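Local coordinates for cupin 2 conserved barrel domain protein (Leptotrichia buccalis, PDB 3RNS) that is of unknown function but belongs to the cupin superfamily, probably with two cupin barrels in one chain, at residues A[36-50]-A[95-109]. Residues are numbered along the deposited sequence; the frame is centred on the assembly and turned at random. Where two conformers were deposited one is given.
Sequences NSYISLFSLAKDEEI and IEARDNLKLIEIGEK. With ACT (acetate ion), chain B.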
loop_
_atom_site.group_PDB
_atom_site.type_symbol
_atom_site.label_atom_id
_atom_site.label_comp_id
_atom_site.label_asym_id
_atom_site.label_seq_id
_atom_site.Cartn_x
_atom_site.Cartn_y
_atom_site.Cartn_z
ATOM N N ASN A 36 -2.962 -16.467 -5.059
ATOM C CA ASN A 36 -2.146 -15.871 -6.136
ATOM C C ASN A 36 -1.820 -14.392 -5.991
ATOM O O ASN A 36 -1.392 -13.759 -6.949
ATOM C CB ASN A 36 -2.758 -16.124 -7.520
ATOM C CG ASN A 36 -1.726 -15.995 -8.657
ATOM O OD1 ASN A 36 -0.632 -16.561 -8.589
ATOM N ND2 ASN A 36 -2.075 -15.238 -9.696
ATOM N N SER A 37 -1.939 -13.853 -4.777
ATOM C CA SER A 37 -1.423 -12.525 -4.517
ATOM C C SER A 37 -1.196 -12.353 -2.993
ATOM O O SER A 37 -1.710 -13.111 -2.175
ATOM C CB SER A 37 -2.377 -11.446 -5.062
ATOM O OG SER A 37 -3.678 -11.575 -4.476
ATOM N N TYR A 38 -0.411 -11.372 -2.631
ATOM C CA TYR A 38 -0.107 -11.117 -1.218
ATOM C C TYR A 38 0.338 -9.707 -1.031
ATOM O O TYR A 38 0.680 -8.990 -1.990
ATOM C CB TYR A 38 1.012 -12.052 -0.736
ATOM C CG TYR A 38 2.344 -11.789 -1.396
ATOM C CD1 TYR A 38 2.678 -12.376 -2.617
ATOM C CD2 TYR A 38 3.264 -10.944 -0.813
ATOM C CE1 TYR A 38 3.902 -12.122 -3.223
ATOM C CE2 TYR A 38 4.482 -10.673 -1.417
ATOM C CZ TYR A 38 4.789 -11.249 -2.620
ATOM O OH TYR A 38 6.010 -10.956 -3.235
ATOM N N ILE A 39 0.382 -9.314 0.229
ATOM C CA ILE A 39 0.914 -8.033 0.615
ATOM C C ILE A 39 1.866 -8.305 1.781
ATOM O O ILE A 39 1.460 -8.983 2.735
ATOM C CB ILE A 39 -0.155 -7.048 1.152
ATOM C CG1 ILE A 39 -1.272 -6.747 0.135
ATOM C CG2 ILE A 39 0.500 -5.721 1.503
ATOM C CD1 ILE A 39 -2.417 -5.768 0.704
ATOM N N SER A 40 3.097 -7.797 1.677
ATOM C CA SER A 40 4.083 -7.907 2.736
ATOM C C SER A 40 4.655 -6.547 3.036
ATOM O O SER A 40 4.606 -5.668 2.166
ATOM C CB SER A 40 5.214 -8.861 2.322
ATOM O OG SER A 40 4.719 -10.172 2.363
ATOM N N LEU A 41 5.189 -6.397 4.255
ATOM C CA LEU A 41 5.986 -5.263 4.662
ATOM C C LEU A 41 7.467 -5.635 4.867
ATOM O O LEU A 41 7.797 -6.735 5.325
ATOM C CB LEU A 41 5.430 -4.673 5.960
ATOM C CG LEU A 41 3.956 -4.334 6.047
ATOM C CD1 LEU A 41 3.783 -3.870 7.426
ATOM C CD2 LEU A 41 3.579 -3.185 5.025
ATOM N N PHE A 42 8.344 -4.704 4.492
ATOM C CA PHE A 42 9.783 -4.790 4.682
ATOM C C PHE A 42 10.325 -3.577 5.383
ATOM O O PHE A 42 9.887 -2.445 5.093
ATOM C CB PHE A 42 10.478 -4.880 3.324
ATOM C CG PHE A 42 10.354 -6.224 2.668
ATOM C CD1 PHE A 42 9.233 -6.557 1.950
ATOM C CD2 PHE A 42 11.352 -7.162 2.811
ATOM C CE1 PHE A 42 9.129 -7.806 1.366
ATOM C CE2 PHE A 42 11.260 -8.422 2.209
ATOM C CZ PHE A 42 10.146 -8.726 1.488
ATOM N N SER A 43 11.263 -3.783 6.310
ATOM C CA SER A 43 12.105 -2.694 6.826
ATOM C C SER A 43 13.551 -3.092 6.670
ATOM O O SER A 43 13.963 -4.148 7.169
ATOM C CB SER A 43 11.782 -2.414 8.296
ATOM O OG SER A 43 12.616 -1.417 8.845
ATOM N N LEU A 44 14.310 -2.297 5.918
ATOM C CA LEU A 44 15.710 -2.553 5.651
ATOM C C LEU A 44 16.566 -1.528 6.369
ATOM O O LEU A 44 16.350 -0.337 6.216
ATOM C CB LEU A 44 16.010 -2.411 4.158
ATOM C CG LEU A 44 15.557 -3.458 3.173
ATOM C CD1 LEU A 44 14.034 -3.452 3.085
ATOM C CD2 LEU A 44 16.206 -3.164 1.793
ATOM N N ALA A 45 17.540 -1.977 7.133
ATOM C CA ALA A 45 18.458 -1.071 7.827
ATOM C C ALA A 45 19.359 -0.493 6.769
ATOM O O ALA A 45 19.530 -1.077 5.689
ATOM C CB ALA A 45 19.322 -1.810 8.894
ATOM N N LYS A 46 19.931 0.656 7.084
ATOM C CA LYS A 46 20.865 1.324 6.188
ATOM C C LYS A 46 21.873 0.385 5.633
ATOM O O LYS A 46 22.459 -0.392 6.354
ATOM C CB LYS A 46 21.592 2.433 6.925
ATOM C CG LYS A 46 22.577 3.178 6.051
ATOM C CD LYS A 46 23.322 4.256 6.863
ATOM C CE LYS A 46 24.282 5.038 5.990
ATOM N NZ LYS A 46 24.318 6.488 6.404
ATOM N N ASP A 47 22.057 0.473 4.337
ATOM C CA ASP A 47 23.037 -0.292 3.586
ATOM C C ASP A 47 22.710 -1.756 3.415
ATOM O O ASP A 47 23.470 -2.457 2.786
ATOM C CB ASP A 47 24.496 -0.073 4.084
ATOM C CG ASP A 47 25.036 1.354 3.736
ATOM O OD1 ASP A 47 24.571 1.998 2.751
ATOM O OD2 ASP A 47 25.904 1.850 4.463
ATOM N N GLU A 48 21.576 -2.244 3.915
ATOM C CA GLU A 48 21.189 -3.629 3.629
ATOM C C GLU A 48 20.517 -3.698 2.282
ATOM O O GLU A 48 20.121 -2.683 1.713
ATOM C CB GLU A 48 20.244 -4.160 4.722
ATOM C CG GLU A 48 20.954 -4.239 6.103
ATOM C CD GLU A 48 22.139 -5.217 6.086
ATOM O OE1 GLU A 48 21.920 -6.409 5.786
ATOM O OE2 GLU A 48 23.289 -4.817 6.352
ATOM N N GLU A 49 20.363 -4.911 1.774
ATOM C CA GLU A 49 19.608 -5.105 0.550
ATOM C C GLU A 49 18.759 -6.368 0.493
ATOM O O GLU A 49 19.025 -7.345 1.179
ATOM C CB GLU A 49 20.549 -5.077 -0.643
ATOM C CG GLU A 49 21.632 -6.099 -0.620
ATOM C CD GLU A 49 22.594 -5.915 -1.796
ATOM O OE1 GLU A 49 22.689 -6.865 -2.604
ATOM O OE2 GLU A 49 23.233 -4.826 -1.922
ATOM N N ILE A 50 17.730 -6.325 -0.333
ATOM C CA ILE A 50 17.007 -7.525 -0.699
ATOM C C ILE A 50 17.285 -7.745 -2.204
ATOM O O ILE A 50 17.369 -6.782 -2.967
ATOM C CB ILE A 50 15.478 -7.444 -0.309
ATOM C CG1 ILE A 50 14.726 -6.421 -1.142
ATOM C CG2 ILE A 50 15.299 -7.011 1.157
ATOM C CD1 ILE A 50 13.318 -6.020 -0.587
ATOM N N ILE A 95 17.182 -4.321 -4.193
ATOM C CA ILE A 95 16.779 -3.069 -3.503
ATOM C C ILE A 95 17.753 -2.762 -2.358
ATOM O O ILE A 95 17.913 -3.596 -1.444
ATOM C CB ILE A 95 15.385 -3.164 -2.909
ATOM C CG1 ILE A 95 14.366 -3.583 -3.991
ATOM C CG2 ILE A 95 14.955 -1.833 -2.285
ATOM C CD1 ILE A 95 12.901 -3.626 -3.486
ATOM N N GLU A 96 18.403 -1.597 -2.428
ATOM C CA GLU A 96 19.375 -1.163 -1.432
ATOM C C GLU A 96 18.812 -0.014 -0.618
ATOM O O GLU A 96 18.261 0.951 -1.141
ATOM C CB GLU A 96 20.696 -0.730 -2.086
ATOM C CG GLU A 96 21.400 -1.823 -2.855
ATOM C CD GLU A 96 22.830 -1.426 -3.370
ATOM O OE1 GLU A 96 23.522 -2.289 -3.960
ATOM O OE2 GLU A 96 23.250 -0.265 -3.183
ATOM N N ALA A 97 18.951 -0.123 0.682
ATOM C CA ALA A 97 18.552 0.941 1.587
ATOM C C ALA A 97 19.706 1.947 1.798
ATOM O O ALA A 97 20.780 1.557 2.230
ATOM C CB ALA A 97 18.129 0.320 2.937
ATOM N N ARG A 98 19.453 3.237 1.545
ATOM C CA ARG A 98 20.419 4.313 1.804
ATOM C C ARG A 98 20.305 4.826 3.229
ATOM O O ARG A 98 21.218 5.411 3.751
ATOM C CB ARG A 98 20.192 5.477 0.831
ATOM C CG ARG A 98 20.494 5.080 -0.596
ATOM C CD ARG A 98 22.008 4.979 -0.849
ATOM N NE ARG A 98 22.331 3.710 -1.501
ATOM C CZ ARG A 98 22.878 2.657 -0.923
ATOM N NH1 ARG A 98 23.247 2.673 0.348
ATOM N NH2 ARG A 98 23.077 1.573 -1.645
ATOM N N ASP A 99 19.153 4.602 3.836
ATOM C CA ASP A 99 18.881 4.869 5.243
ATOM C C ASP A 99 17.853 3.772 5.660
ATOM O O ASP A 99 17.855 2.678 5.066
ATOM C CB ASP A 99 18.317 6.279 5.383
ATOM C CG ASP A 99 17.122 6.505 4.491
ATOM O OD1 ASP A 99 16.430 5.496 4.148
ATOM O OD2 ASP A 99 16.877 7.685 4.129
ATOM N N ASN A 100 16.982 4.016 6.637
ATOM C CA ASN A 100 16.006 2.968 7.021
ATOM C C ASN A 100 14.812 2.960 6.055
ATOM O O ASN A 100 13.912 3.758 6.175
ATOM C CB ASN A 100 15.549 3.191 8.445
ATOM C CG ASN A 100 14.616 2.059 8.974
ATOM O OD1 ASN A 100 13.982 2.273 9.999
ATOM N ND2 ASN A 100 14.548 0.872 8.304
ATOM N N LEU A 101 14.863 2.069 5.073
ATOM C CA LEU A 101 13.904 2.002 3.990
ATOM C C LEU A 101 12.791 1.052 4.368
ATOM O O LEU A 101 13.051 -0.074 4.770
ATOM C CB LEU A 101 14.597 1.507 2.739
ATOM C CG LEU A 101 13.696 1.411 1.530
ATOM C CD1 LEU A 101 13.140 2.819 1.114
ATOM C CD2 LEU A 101 14.471 0.714 0.432
ATOM N N LYS A 102 11.551 1.524 4.279
ATOM C CA LYS A 102 10.419 0.673 4.583
ATOM C C LYS A 102 9.500 0.621 3.379
ATOM O O LYS A 102 9.220 1.647 2.729
ATOM C CB LYS A 102 9.674 1.162 5.828
ATOM C CG LYS A 102 10.568 1.123 7.099
ATOM C CD LYS A 102 9.807 1.500 8.317
ATOM C CE LYS A 102 10.715 1.550 9.564
ATOM N NZ LYS A 102 9.870 1.935 10.736
ATOM N N LEU A 103 8.994 -0.565 3.088
ATOM C CA LEU A 103 8.275 -0.795 1.833
ATOM C C LEU A 103 7.089 -1.660 2.091
ATOM O O LEU A 103 7.179 -2.628 2.901
ATOM C CB LEU A 103 9.189 -1.519 0.865
ATOM C CG LEU A 103 10.482 -0.870 0.363
ATOM C CD1 LEU A 103 11.278 -1.871 -0.411
ATOM C CD2 LEU A 103 10.189 0.391 -0.473
ATOM N N ILE A 104 5.972 -1.362 1.421
ATOM C CA ILE A 104 4.912 -2.327 1.235
ATOM C C ILE A 104 5.209 -3.031 -0.093
ATOM O O ILE A 104 5.409 -2.365 -1.107
ATOM C CB ILE A 104 3.489 -1.678 1.122
ATOM C CG1 ILE A 104 3.192 -0.732 2.284
ATOM C CG2 ILE A 104 2.435 -2.791 1.022
ATOM C CD1 ILE A 104 1.813 -0.053 2.221
ATOM N N GLU A 105 5.226 -4.367 -0.105
ATOM C CA GLU A 105 5.450 -5.138 -1.297
ATOM C C GLU A 105 4.140 -5.864 -1.630
ATOM O O GLU A 105 3.621 -6.588 -0.812
ATOM C CB GLU A 105 6.574 -6.185 -1.105
ATOM C CG GLU A 105 6.816 -7.066 -2.341
ATOM C CD GLU A 105 7.849 -8.179 -2.106
ATOM O OE1 GLU A 105 7.442 -9.333 -1.853
ATOM O OE2 GLU A 105 9.072 -7.912 -2.187
ATOM N N ILE A 106 3.650 -5.692 -2.842
ATOM C CA ILE A 106 2.417 -6.314 -3.297
ATOM C C ILE A 106 2.860 -7.195 -4.442
ATOM O O ILE A 106 3.524 -6.724 -5.342
ATOM C CB ILE A 106 1.367 -5.291 -3.781
ATOM C CG1 ILE A 106 1.097 -4.219 -2.726
ATOM C CG2 ILE A 106 0.060 -5.966 -4.090
ATOM C CD1 ILE A 106 1.962 -2.970 -2.852
ATOM N N GLY A 107 2.558 -8.472 -4.366
ATOM C CA GLY A 107 2.945 -9.377 -5.388
ATOM C C GLY A 107 1.837 -10.233 -5.926
ATOM O O GLY A 107 0.909 -10.553 -5.196
ATOM N N GLU A 108 1.933 -10.556 -7.227
ATOM C CA GLU A 108 1.179 -11.643 -7.869
ATOM C C GLU A 108 2.082 -12.862 -7.842
ATOM O O GLU A 108 3.253 -12.764 -8.232
ATOM C CB GLU A 108 0.879 -11.343 -9.337
ATOM C CG GLU A 108 -0.277 -10.372 -9.631
ATOM C CD GLU A 108 -1.063 -10.782 -10.891
ATOM O OE1 GLU A 108 -0.434 -10.964 -11.969
ATOM O OE2 GLU A 108 -2.306 -10.956 -10.804
ATOM N N LYS A 109 1.570 -14.007 -7.432
ATOM C CA LYS A 109 2.450 -15.163 -7.363
ATOM C C LYS A 109 2.790 -15.736 -8.790
ATOM O O LYS A 109 3.995 -15.886 -9.122
ATOM C CB LYS A 109 1.921 -16.175 -6.336
ATOM C CG LYS A 109 1.990 -15.588 -4.925
ATOM C CD LYS A 109 1.701 -16.584 -3.804
ATOM C CE LYS A 109 1.303 -15.843 -2.522
ATOM N NZ LYS A 109 0.729 -16.758 -1.517
HETATM C C ACT B . 7.574 -12.276 2.246
HETATM O O ACT B . 8.475 -13.150 2.441
HETATM O OXT ACT B . 6.913 -11.956 3.252
HETATM C CH3 ACT B . 7.332 -11.670 0.897
#
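Two antiparallel strands of a cupin beta-barrel sheet, 37-44 and 101-108, pair along their full length, with axes 4.6 Å apart and N-to-C directions at 159°. Y38, S40, F42 and L44 form hydrogen-bonded pairs with G107, E105, L103 and L101, as reciprocal backbone bonds at each step show. On the face bearing Y38, F42 and E105, the phenol OH of Y38 gives a 2.6 Å hydrogen bond to E105 OE1. That oxygen lies at the ring edge, near its plane; ring and carboxylate are turned 72° apart, and the hydroxyl meets OE1 from above the carboxylate plane. E105 OE2 is hydrogen-bonded to Y61 OH, so each oxygen has a hydroxyl partner, which should restrain rotation of the carboxylate. With CG between the backbone N and the carbonyl carbon (chi1 66°), the Y38 ring lies over G107; CA of G107 sits 4.0 Å from the ring centroid in a CH-pi contact, where a side chain would collide with Y38 CE1. Replacing Y38 by an alanine would probably uncover G107 and leave E105 OE1 without its hydroxyl mate. Past L44 the chain turns over into the facing sheet, as in the double-stranded beta-helix of cupins, through a type II turn at A45-E48; strand 101-108 arrives from that sheet by way of 95-97, and there I50 and I95 pair antiparallel. CB of L44 packs 3.7 Å from CB of A97, joining the two sheets. L44 O receives two donors, L101 N and N100 ND2, the latter from above the carbonyl plane. Beside the turn, D47 OD1 forms a salt bridge at the edge of the R98 guanidinium, 2.8 Å from NH1, though the hydrogen bond within it is weak. On the face opposite Y38, CG2 of I39 meets CG2 of I104 at 3.5 Å, the side chains lying alongside each other, and I223 of strand 218-225 packs on I39.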